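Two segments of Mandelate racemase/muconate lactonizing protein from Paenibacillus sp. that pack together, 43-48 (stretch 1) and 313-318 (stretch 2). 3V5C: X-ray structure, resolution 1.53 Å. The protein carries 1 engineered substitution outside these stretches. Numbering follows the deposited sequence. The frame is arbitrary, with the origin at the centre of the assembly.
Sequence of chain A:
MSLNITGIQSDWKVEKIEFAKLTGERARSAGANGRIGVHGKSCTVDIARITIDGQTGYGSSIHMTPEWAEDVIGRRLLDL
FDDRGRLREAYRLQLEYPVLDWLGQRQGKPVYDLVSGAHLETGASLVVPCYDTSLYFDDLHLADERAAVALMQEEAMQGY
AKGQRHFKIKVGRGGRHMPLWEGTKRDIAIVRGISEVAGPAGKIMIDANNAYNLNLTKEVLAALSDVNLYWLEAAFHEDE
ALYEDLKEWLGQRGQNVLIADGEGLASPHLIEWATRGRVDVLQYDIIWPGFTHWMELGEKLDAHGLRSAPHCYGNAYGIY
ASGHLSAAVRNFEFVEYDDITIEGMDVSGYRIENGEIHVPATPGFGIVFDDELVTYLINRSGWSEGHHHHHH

Stretch 1 (43-48) CTVDIA
Stretch 2 313-318: YGNAYG

Residues 43-48 form an extended strand segment (phi/psi -131/148 at C43, -139/119 at V45), and 313-318 is a loop running into a helix, with phi/psi -145/104 at N315, -59/-34 at A316 and -61/-34 at Y317. The CA 44 to 47 and CA 314 to 317 directions lie 37° apart, with V45 and N315 in register (CA to CA 5.8 Å).

Apolar packing centres on V45 (chi1 t), whose compact branched side chain touches three residues, two through apolar pairs: CG1 lies 3.9 Å from Y317 CB, and the small methyl of A316, CB, meets V45 CG2 at 4.2 Å. V45 CG1 also lies 3.8 Å from N315 OD1. I47 (chi1 m, chi2 m) starts sideways, but its long side chain brings CD1 to 4.2 Å from Y317 CD2, oblique to the ring (chi1 t, chi2 -90°).

No direct hydrogen bond crosses the contact; T44 O and G314 O, both acceptors, stand 3.7 Å apart, and water 3 donates to each (2.9 Å to either oxygen). Water 2 accepts from T44 N and donates to G314 O, both at 2.9 Å. Water 1 joins T44 O (2.8 Å) to A316 N (2.9 Å), and water 4 joins D46 O (2.7 Å) to N315 ND2 (2.9 Å).

Within stretch 2, N315 (chi1 t, chi2 -35°) caps the turn: OD1 accepts a weak bond from Y317 N at 2.9 Å, while N315 O accepts from G318 N at 3.1 Å. G314, at phi/psi 93/-5, needs glycine, since a CB would jam against the preceding carbonyl.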

ATOM      1  N   CYS A  43       6.283 -14.628  -1.919  1.00 13.48           N
ATOM      2  CA  CYS A  43       5.150 -13.707  -2.047  1.00 14.24           C
ATOM      3  C   CYS A  43       4.081 -14.359  -2.893  1.00 13.67           C
ATOM      4  O   CYS A  43       4.390 -15.133  -3.799  1.00 14.52           O
ATOM      5  CB  CYS A  43       5.569 -12.386  -2.716  1.00 12.28           C
ATOM      6  SG  CYS A  43       6.808 -11.453  -1.822  1.00 15.77           S
ATOM      7  N   THR A  44       2.821 -14.047  -2.597  1.00 11.88           N
ATOM      8  CA  THR A  44       1.739 -14.473  -3.469  1.00 12.51           C
ATOM      9  C   THR A  44       0.790 -13.329  -3.740  1.00 10.39           C
ATOM     10  O   THR A  44       0.761 -12.336  -2.999  1.00 13.68           O
ATOM     11  CB  THR A  44       0.932 -15.643  -2.886  1.00 19.62           C
ATOM     12  OG1 THR A  44       0.325 -15.244  -1.650  1.00 18.73           O
ATOM     13  CG2 THR A  44       1.830 -16.836  -2.644  1.00 19.09           C
ATOM     14  N   VAL A  45       0.034 -13.473  -4.826  1.00 10.94           N
ATOM     15  CA  VAL A  45      -1.045 -12.549  -5.169  1.00 11.12           C
ATOM     16  C   VAL A  45      -2.241 -13.349  -5.684  1.00 12.61           C
ATOM     17  O   VAL A  45      -2.148 -14.062  -6.697  1.00 11.03           O
ATOM     18  CB  VAL A  45      -0.631 -11.549  -6.260  1.00 11.73           C
ATOM     19  CG1 VAL A  45      -1.816 -10.631  -6.624  1.00 11.87           C
ATOM     20  CG2 VAL A  45       0.577 -10.715  -5.814  1.00 13.86           C
ATOM     21  N   ASP A  46      -3.371 -13.238  -4.994  1.00 12.24           N
ATOM     22  CA  ASP A  46      -4.601 -13.833  -5.514  1.00 11.50           C
ATOM     23  C   ASP A  46      -5.184 -12.930  -6.612  1.00 12.59           C
ATOM     24  O   ASP A  46      -5.361 -11.713  -6.426  1.00 11.77           O
ATOM     25  CB  ASP A  46      -5.623 -14.021  -4.394  1.00 13.46           C
ATOM     26  CG  ASP A  46      -5.259 -15.142  -3.430  1.00 16.63           C
ATOM     27  OD1 ASP A  46      -4.251 -15.855  -3.662  1.00 17.92           O
ATOM     28  OD2 ASP A  46      -6.013 -15.313  -2.438  1.00 18.77           O
ATOM     29  N   ILE A  47      -5.459 -13.522  -7.766  1.00 10.73           N
ATOM     30  CA  ILE A  47      -5.867 -12.757  -8.936  1.00 10.88           C
ATOM     31  C   ILE A  47      -7.158 -13.329  -9.502  1.00 12.59           C
ATOM     32  O   ILE A  47      -7.371 -14.538  -9.470  1.00 13.87           O
ATOM     33  CB  ILE A  47      -4.760 -12.830 -10.015  1.00 11.03           C
ATOM     34  CG1 ILE A  47      -3.535 -12.017  -9.577  1.00 14.26           C
ATOM     35  CG2 ILE A  47      -5.272 -12.383 -11.388  1.00 21.67           C
ATOM     36  CD1 ILE A  47      -3.760 -10.536  -9.561  1.00 15.52           C
ATOM     37  N   ALA A  48      -8.025 -12.455  -9.994  1.00 11.94           N
ATOM     38  CA  ALA A  48      -9.143 -12.897 -10.811  1.00 13.04           C
ATOM     39  C   ALA A  48      -9.022 -12.312 -12.208  1.00 13.68           C
ATOM     40  O   ALA A  48      -8.524 -11.202 -12.404  1.00 11.59           O
ATOM     41  CB  ALA A  48     -10.477 -12.493 -10.188  1.00 13.62           C
ATOM     42  N   TYR A 313       1.444  -4.141   2.006  1.00 13.30           N
ATOM     43  CA  TYR A 313       2.495  -5.089   2.314  1.00 12.21           C
ATOM     44  C   TYR A 313       1.871  -6.458   2.282  1.00 14.88           C
ATOM     45  O   TYR A 313       0.761  -6.650   2.787  1.00 16.07           O
ATOM     46  CB  TYR A 313       3.167  -4.835   3.660  1.00 11.27           C
ATOM     47  CG  TYR A 313       4.502  -5.553   3.739  1.00  9.50           C
ATOM     48  CD1 TYR A 313       5.642  -4.997   3.185  1.00 14.52           C
ATOM     49  CD2 TYR A 313       4.597  -6.820   4.309  1.00 12.25           C
ATOM     50  CE1 TYR A 313       6.868  -5.659   3.249  1.00 13.38           C
ATOM     51  CE2 TYR A 313       5.819  -7.507   4.363  1.00 14.44           C
ATOM     52  CZ  TYR A 313       6.943  -6.919   3.830  1.00 13.16           C
ATOM     53  OH  TYR A 313       8.162  -7.574   3.870  1.00 13.68           O
ATOM     54  N   GLY A 314       2.581  -7.405   1.684  1.00 11.20           N
ATOM     55  CA  GLY A 314       2.075  -8.760   1.545  1.00 12.56           C
ATOM     56  C   GLY A 314       1.350  -8.976   0.234  1.00 12.33           C
ATOM     57  O   GLY A 314       0.963 -10.094  -0.086  1.00 13.21           O
ATOM     58  N   ASN A 315       1.191  -7.910  -0.534  1.00  9.90           N
ATOM     59  CA  ASN A 315       0.523  -8.037  -1.823  1.00 11.52           C
ATOM     60  C   ASN A 315       1.130  -7.095  -2.853  1.00  9.34           C
ATOM     61  O   ASN A 315       0.907  -5.868  -2.829  1.00 10.11           O
ATOM     62  CB  ASN A 315      -0.983  -7.790  -1.664  1.00  9.85           C
ATOM     63  CG  ASN A 315      -1.758  -8.123  -2.911  1.00 11.25           C
ATOM     64  OD1 ASN A 315      -1.281  -7.922  -4.040  1.00 13.61           O
ATOM     65  ND2 ASN A 315      -2.980  -8.633  -2.723  1.00 10.57           N
ATOM     66  N   ALA A 316       1.930  -7.659  -3.754  1.00 10.43           N
ATOM     67  CA  ALA A 316       2.651  -6.860  -4.729  1.00 10.38           C
ATOM     68  C   ALA A 316       1.701  -6.048  -5.591  1.00  8.69           C
ATOM     69  O   ALA A 316       2.016  -4.920  -5.966  1.00 10.25           O
ATOM     70  CB  ALA A 316       3.550  -7.737  -5.600  1.00 11.55           C
ATOM     71  N   TYR A 317       0.531  -6.607  -5.878  1.00  8.91           N
ATOM     72  CA  TYR A 317      -0.393  -5.933  -6.787  1.00 10.87           C
ATOM     73  C   TYR A 317      -0.805  -4.570  -6.242  1.00 11.54           C
ATOM     74  O   TYR A 317      -1.024  -3.628  -6.993  1.00 10.66           O
ATOM     75  CB  TYR A 317      -1.631  -6.795  -7.012  1.00 11.99           C
ATOM     76  CG  TYR A 317      -2.583  -6.233  -8.042  1.00 11.41           C
ATOM     77  CD1 TYR A 317      -3.611  -5.373  -7.670  1.00 10.51           C
ATOM     78  CD2 TYR A 317      -2.428  -6.545  -9.390  1.00 10.65           C
ATOM     79  CE1 TYR A 317      -4.482  -4.863  -8.615  1.00  9.08           C
ATOM     80  CE2 TYR A 317      -3.302  -6.027 -10.364  1.00 11.78           C
ATOM     81  CZ  TYR A 317      -4.321  -5.189  -9.950  1.00  9.44           C
ATOM     82  OH  TYR A 317      -5.191  -4.672 -10.875  1.00 11.58           O
ATOM     83  N   GLY A 318      -0.905  -4.464  -4.917  1.00  8.98           N
ATOM     84  CA  GLY A 318      -1.335  -3.226  -4.288  1.00  9.61           C
ATOM     85  C   GLY A 318      -0.427  -2.039  -4.531  1.00  9.55           C
ATOM     86  O   GLY A 318      -0.863  -0.894  -4.430  1.00 10.03           O
TER
HETATM   87  O   HOH W   1       2.734 -10.310  -3.028  1.00 13.36           O
HETATM   88  O   HOH W   2       2.490 -12.521  -0.106  1.00 14.92           O
HETATM   89  O   HOH W   3      -1.337 -11.527  -1.190  1.00 19.54           O
HETATM   90  O   HOH W   4      -4.983 -10.158  -4.215  1.00 13.16           O